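Local coordinates for L-glyceraldehyde 3-phosphate reductase (Clostridium beijerinckii, PDB 6HG6), which probably reduces aldehydes such as furfural with NADPH as cofactor, as an aldo-keto reductase built on a TIM barrel, at residues A[8-12]-A[13-17]; A[40-43]-A[44-47]; A[143-146]-A[147-150]. One frame throughout, in Å; residues are numbered along the deposited sequence.

Interaction 1 of 3, residues A[8-12]-A[13-17]; sequences NRYNE and MKYSK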
# COMPACT_ATOMS: atom_id res chain seq x y z
N ASN A 8 -20.82 -12.11 -3.57
CA ASN A 8 -21.13 -10.89 -2.79
C ASN A 8 -19.90 -9.99 -2.65
O ASN A 8 -19.98 -8.99 -1.95
CB ASN A 8 -21.63 -11.26 -1.39
CG ASN A 8 -22.92 -12.03 -1.41
OD1 ASN A 8 -23.80 -11.80 -2.25
ND2 ASN A 8 -23.08 -12.94 -0.46
N ARG A 9 -18.79 -10.27 -3.33
CA ARG A 9 -17.52 -9.56 -3.05
C ARG A 9 -17.57 -8.07 -3.37
O ARG A 9 -16.79 -7.37 -2.78
CB ARG A 9 -16.36 -10.25 -3.75
CG ARG A 9 -16.44 -10.16 -5.26
CD ARG A 9 -15.35 -10.99 -5.88
NE ARG A 9 -15.40 -11.03 -7.32
CZ ARG A 9 -16.17 -11.82 -8.04
NH1 ARG A 9 -17.08 -12.61 -7.48
NH2 ARG A 9 -16.10 -11.77 -9.34
N TYR A 10 -18.51 -7.57 -4.18
CA TYR A 10 -18.56 -6.12 -4.47
C TYR A 10 -19.70 -5.45 -3.70
O TYR A 10 -19.94 -4.28 -3.92
CB TYR A 10 -18.66 -5.88 -5.98
CG TYR A 10 -17.51 -6.47 -6.75
CD1 TYR A 10 -16.22 -6.08 -6.44
CD2 TYR A 10 -17.67 -7.41 -7.75
CE1 TYR A 10 -15.12 -6.59 -7.08
CE2 TYR A 10 -16.57 -7.96 -8.40
CZ TYR A 10 -15.29 -7.55 -8.07
OH TYR A 10 -14.14 -7.98 -8.66
N ASN A 11 -20.35 -6.14 -2.78
CA ASN A 11 -21.55 -5.59 -2.10
C ASN A 11 -21.22 -4.56 -1.02
O ASN A 11 -22.10 -3.70 -0.78
CB ASN A 11 -22.39 -6.72 -1.54
CG ASN A 11 -23.05 -7.46 -2.68
OD1 ASN A 11 -23.75 -8.45 -2.48
ND2 ASN A 11 -22.89 -6.93 -3.87
N GLU A 12 -20.05 -4.59 -0.39
CA GLU A 12 -19.79 -3.74 0.80
C GLU A 12 -18.59 -2.83 0.62
O GLU A 12 -18.64 -1.69 1.08
CB GLU A 12 -19.51 -4.62 2.02
CG GLU A 12 -20.72 -5.43 2.46
CD GLU A 12 -21.79 -4.60 3.14
OE1 GLU A 12 -22.96 -4.99 3.02
OE2 GLU A 12 -21.44 -3.60 3.83
N MET A 13 -17.52 -3.33 0.03
CA MET A 13 -16.28 -2.55 -0.07
C MET A 13 -16.59 -1.25 -0.83
O MET A 13 -17.42 -1.26 -1.72
CB MET A 13 -15.20 -3.37 -0.80
CG MET A 13 -13.93 -2.65 -0.98
SD MET A 13 -13.17 -1.92 0.49
CE MET A 13 -12.97 -3.32 1.59
N LYS A 14 -15.95 -0.15 -0.47
CA LYS A 14 -16.02 1.11 -1.26
C LYS A 14 -14.74 1.25 -2.08
O LYS A 14 -13.69 0.77 -1.65
CB LYS A 14 -16.24 2.30 -0.33
CG LYS A 14 -17.58 2.24 0.39
CD LYS A 14 -17.92 3.52 1.12
CE LYS A 14 -19.32 3.51 1.69
NZ LYS A 14 -19.54 4.68 2.57
N TYR A 15 -14.85 1.88 -3.25
CA TYR A 15 -13.76 2.06 -4.24
C TYR A 15 -13.59 3.55 -4.49
O TYR A 15 -14.62 4.27 -4.57
CB TYR A 15 -14.05 1.28 -5.53
CG TYR A 15 -14.18 -0.20 -5.25
CD1 TYR A 15 -13.07 -1.03 -5.23
CD2 TYR A 15 -15.42 -0.75 -4.96
CE1 TYR A 15 -13.20 -2.36 -4.87
CE2 TYR A 15 -15.56 -2.07 -4.59
CZ TYR A 15 -14.44 -2.89 -4.57
OH TYR A 15 -14.64 -4.19 -4.18
N SER A 16 -12.35 4.02 -4.51
CA SER A 16 -12.04 5.47 -4.60
C SER A 16 -11.11 5.72 -5.78
O SER A 16 -10.14 4.97 -5.95
CB SER A 16 -11.45 5.97 -3.30
OG SER A 16 -12.46 5.92 -2.28
N LYS A 17 -11.39 6.80 -6.49
CA LYS A 17 -10.52 7.23 -7.58
C LYS A 17 -9.13 7.58 -7.03
O LYS A 17 -9.02 8.20 -5.95
CB LYS A 17 -11.05 8.48 -8.25
CG LYS A 17 -12.38 8.31 -8.95
CD LYS A 17 -12.99 9.59 -9.39
CE LYS A 17 -12.10 10.42 -10.29
NZ LYS A 17 -12.82 11.64 -10.74
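The N-terminal lead-in to the β-hairpin of strands 15-17 and 24-26, which in aldo-keto reductases closes the N-terminal end of the barrel, carries a contact between two tyrosines, Y10 and Y15. Residues N8 to N11 form a type I β turn, with N11 N bonded to N8 O at 3.0 Å; Y10 lies in this turn, and the Y15 side chain, pointing back from the strand, reaches its ring. The two tyrosine side chains cross at about a right angle. The Y15 phenolic oxygen comes up to the Y10 edge near the ring plane, and is hydrogen-bonded to the carbonyl of G56, just past helix 42-54. R9 CG lies over the centre of the Y10 ring, 3.8 Å above one face. R9 NH2 and Y10 OH converge on E91 OE1, the arginine by a salt bridge and the phenol by a hydrogen bond, while R9 NH1 is hydrogen-bonded to the carbonyl of S6. M13, with CG anti to its backbone N (chi1 179°), bends away from the tyrosines to pack on P26 and V309. At the Y10 edge, Y15 OH is 3.3 Å from Y10 CD1 and 3.8 Å from Y10 CE1.

Interaction 2 of 3, residues A[40-43]-A[44-47]; sequences ADYN and NMKE. With EDO (1,2-ethanediol), chain E.
With CG anti to the backbone N (chi1 -174°), the Y42 ring reaches the side chain of K46, one helical turn on, which crosses it at a slant. K46 keeps its CG beside its backbone N, which brings that carbon over one face of the ring, 4.2 Å from the centroid in a CH-pi contact. The next carbon presses closer to the rim, K46 CD lying 3.2 Å from Y42 CE2, before a bend at chi3 (49°) turns the amino group to lie beside N43 ND2, two donors with no bond between them. M45 crosses the tyrosine from another direction: its methyl group CE meets the ring at the edge, 4.0 Å from Y42 CD1, and also rests against A40 CB. An ethanediol, probably from the crystallisation liquor, lies by the same methyl group. Y42 to K46 belong to the first turn of helix 42-54, the connection between barrel strands 28-31 and 59-61 in a β-α-β unit; A40 lies just before it and D41 is its N-cap. The D41 carboxylate accepts N44 N at OD2 (2.9 Å), met on the anti side and somewhat out of the carboxylate plane, while D41 O takes M45 N. K46 N to Y42 O is the straightest of the backbone bonds, with an N-H...O angle of 171°. Beyond the turn, R79 makes a cation-pi contact with the Y42 ring, and N44 ND2 binds the carbonyl of S300, a residue of the NADPH site. A water donates to E47 OE2 at 2.6 Å and more weakly to N43 O at 3.5 Å.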
# COMPACT_ATOMS: atom_id res chain seq x y z
N ALA A 40 6.68 -18.98 4.75
CA ALA A 40 5.21 -18.88 4.89
C ALA A 40 4.55 -20.19 4.44
O ALA A 40 5.09 -20.94 3.63
CB ALA A 40 4.69 -17.70 4.12
N ASP A 41 3.41 -20.50 5.04
CA ASP A 41 2.61 -21.69 4.70
C ASP A 41 1.78 -21.33 3.46
O ASP A 41 1.05 -20.32 3.51
CB ASP A 41 1.69 -22.05 5.85
CG ASP A 41 0.77 -23.21 5.50
OD1 ASP A 41 1.27 -24.38 5.43
OD2 ASP A 41 -0.43 -22.94 5.30
N TYR A 42 1.85 -22.15 2.42
CA TYR A 42 1.17 -21.88 1.13
C TYR A 42 -0.36 -21.84 1.29
O TYR A 42 -1.00 -20.95 0.70
CB TYR A 42 1.62 -22.87 0.08
CG TYR A 42 1.05 -22.51 -1.26
CD1 TYR A 42 1.41 -21.33 -1.88
CD2 TYR A 42 0.09 -23.31 -1.86
CE1 TYR A 42 0.87 -20.97 -3.10
CE2 TYR A 42 -0.47 -22.96 -3.08
CZ TYR A 42 -0.07 -21.79 -3.70
OH TYR A 42 -0.61 -21.42 -4.91
N ASN A 43 -0.94 -22.80 1.99
CA ASN A 43 -2.42 -22.82 2.23
C ASN A 43 -2.86 -21.55 2.98
O ASN A 43 -3.92 -21.01 2.60
CB ASN A 43 -2.88 -24.13 2.88
CG ASN A 43 -2.79 -25.30 1.92
OD1 ASN A 43 -2.52 -26.43 2.33
ND2 ASN A 43 -2.99 -25.06 0.63
N ASN A 44 -2.07 -21.03 3.93
CA ASN A 44 -2.43 -19.78 4.64
C ASN A 44 -2.36 -18.60 3.66
O ASN A 44 -3.25 -17.76 3.72
CB ASN A 44 -1.58 -19.48 5.86
CG ASN A 44 -2.19 -18.37 6.70
OD1 ASN A 44 -3.30 -18.49 7.22
ND2 ASN A 44 -1.48 -17.26 6.82
N MET A 45 -1.33 -18.51 2.82
CA MET A 45 -1.19 -17.38 1.87
C MET A 45 -2.40 -17.37 0.93
O MET A 45 -2.93 -16.29 0.68
CB MET A 45 0.07 -17.50 1.01
CG MET A 45 1.32 -17.40 1.84
SD MET A 45 2.77 -17.41 0.76
CE MET A 45 3.27 -19.11 0.85
N LYS A 46 -2.76 -18.53 0.39
CA LYS A 46 -3.95 -18.65 -0.50
C LYS A 46 -5.17 -18.15 0.23
O LYS A 46 -5.89 -17.33 -0.35
CB LYS A 46 -4.23 -20.07 -0.96
CG LYS A 46 -3.43 -20.53 -2.16
CD LYS A 46 -3.45 -22.02 -2.36
CE LYS A 46 -4.82 -22.63 -2.33
NZ LYS A 46 -4.76 -24.11 -2.19
N GLU A 47 -5.41 -18.62 1.45
CA GLU A 47 -6.61 -18.26 2.22
C GLU A 47 -6.61 -16.76 2.48
O GLU A 47 -7.71 -16.16 2.45
CB GLU A 47 -6.74 -19.07 3.51
CG GLU A 47 -7.10 -20.49 3.21
CD GLU A 47 -8.39 -20.66 2.42
OE1 GLU A 47 -9.38 -19.98 2.77
OE2 GLU A 47 -8.41 -21.48 1.44
C1 EDO E . 5.28 -22.00 -0.05
O1 EDO E . 4.96 -21.97 -1.43
C2 EDO E . 6.66 -21.52 0.25
O2 EDO E . 6.73 -20.23 0.83
O HOH W 1 -6.22 -22.76 0.71

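Interaction 3 of 3, residues A[143-146]-A[147-150]; sequences DTPL and EESM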
# COMPACT_ATOMS: atom_id res chain seq x y z
N ASP A 143 20.89 10.41 -5.87
CA ASP A 143 22.18 10.22 -6.59
C ASP A 143 21.95 9.81 -8.06
O ASP A 143 22.94 9.66 -8.77
CB ASP A 143 23.08 9.26 -5.81
CG ASP A 143 23.45 9.85 -4.45
OD1 ASP A 143 23.98 11.00 -4.40
OD2 ASP A 143 23.10 9.23 -3.43
N THR A 144 20.71 9.55 -8.47
CA THR A 144 20.36 9.29 -9.90
C THR A 144 19.49 10.46 -10.34
O THR A 144 18.56 10.84 -9.62
CB THR A 144 19.56 8.01 -10.09
OG1 THR A 144 20.35 6.90 -9.66
CG2 THR A 144 19.14 7.75 -11.53
N PRO A 145 19.70 11.04 -11.54
CA PRO A 145 18.81 12.10 -12.00
C PRO A 145 17.38 11.58 -12.00
O PRO A 145 17.09 10.44 -12.41
CB PRO A 145 19.33 12.46 -13.41
CG PRO A 145 20.74 11.95 -13.42
CD PRO A 145 20.74 10.72 -12.52
N LEU A 146 16.47 12.40 -11.47
CA LEU A 146 15.06 12.00 -11.41
C LEU A 146 14.56 11.65 -12.82
O LEU A 146 13.80 10.71 -12.96
CB LEU A 146 14.26 13.15 -10.81
CG LEU A 146 12.78 12.85 -10.60
CD1 LEU A 146 12.53 11.63 -9.73
CD2 LEU A 146 12.10 14.06 -9.98
N GLU A 147 15.04 12.38 -13.82
CA GLU A 147 14.68 12.15 -15.25
C GLU A 147 14.99 10.71 -15.68
O GLU A 147 14.25 10.15 -16.52
CB GLU A 147 15.44 13.18 -16.09
CG GLU A 147 15.06 14.64 -15.80
CD GLU A 147 15.56 15.37 -14.55
OE1 GLU A 147 16.45 14.84 -13.81
OE2 GLU A 147 15.04 16.53 -14.33
N GLU A 148 16.07 10.11 -15.17
CA GLU A 148 16.47 8.72 -15.50
C GLU A 148 15.49 7.75 -14.87
O GLU A 148 15.06 6.82 -15.57
CB GLU A 148 17.92 8.41 -15.13
CG GLU A 148 18.27 6.97 -15.42
CD GLU A 148 19.75 6.61 -15.22
OE1 GLU A 148 20.62 7.54 -15.20
OE2 GLU A 148 20.03 5.41 -15.10
N SER A 149 15.18 7.89 -13.58
CA SER A 149 14.26 6.97 -12.87
C SER A 149 12.85 7.07 -13.47
O SER A 149 12.20 6.05 -13.71
CB SER A 149 14.27 7.24 -11.38
OG SER A 149 15.58 7.26 -10.87
N MET A 150 12.41 8.28 -13.77
CA MET A 150 11.05 8.49 -14.30
C MET A 150 10.98 7.98 -15.75
O MET A 150 9.97 7.35 -16.11
CB MET A 150 10.64 9.97 -14.20
CG MET A 150 10.48 10.47 -12.74
SD MET A 150 9.39 9.46 -11.69
CE MET A 150 10.55 8.35 -10.88
O HOH W 2 15.95 9.29 -9.18
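T144 directs its methyl group at the start of helix 146-158: T144 CG2 is anti to the backbone N and lies 3.7 Å from S149 OG and 3.9 Å from E148 CB, with the E148 chain crossing it at about a right angle. This is the amino-terminal turn of the crossover helix between parallel barrel strands 132-137 and 162-168. The T144 hydroxyl turns back instead to D141. The T144 carbonyl is joined to the helix by a water that donates to T144 O at 3.1 Å and to S149 OG at 2.7 Å. P145 is the N-cap, and it is the backbone carbonyl that engages the first turn. P145 O accepts E148 N at 3.0 Å from well above the carbonyl plane, and S149 N more weakly. L146 opens the helix proper; its carbonyl takes M150 N at 2.9 Å, in the regular i to i+4 pattern. With CG anti to the backbone N (chi1 -176°), L146 lays CD1 3.8 Å from M150 CG, and M150 goes on to pack against I181 and L182 of helix 172-184 and H137 of strand 132-137. E148, extended, reaches R113 N with OE2. The buried S149 hydroxyl is met by the water and by G111 O, so its polarity is satisfied, while the bond to R113 N, at the amino end of helix 113-127, would be expected to favour an ionised E148.

From the N terminus, the three contacts follow in series and neither nest nor cross; each lies within one continuous run of chain. Interaction 1 rounds a turn before strand 15-17 and holds the entry to the hairpin against the far end of helix 42-54. Interaction 2 starts that same helix, so the two are related through it, though their nearest atoms are about 12 Å apart. Interaction 3 comes much later, where the chain leaves strand 132-137 and enters helix 146-158; it lies across the chain's centre from interaction 1, with centres about 37 Å apart. Interactions 2 and 3 thus both begin outer helices of the eight-stranded barrel, whereas interaction 1 belongs to the hairpin added before it.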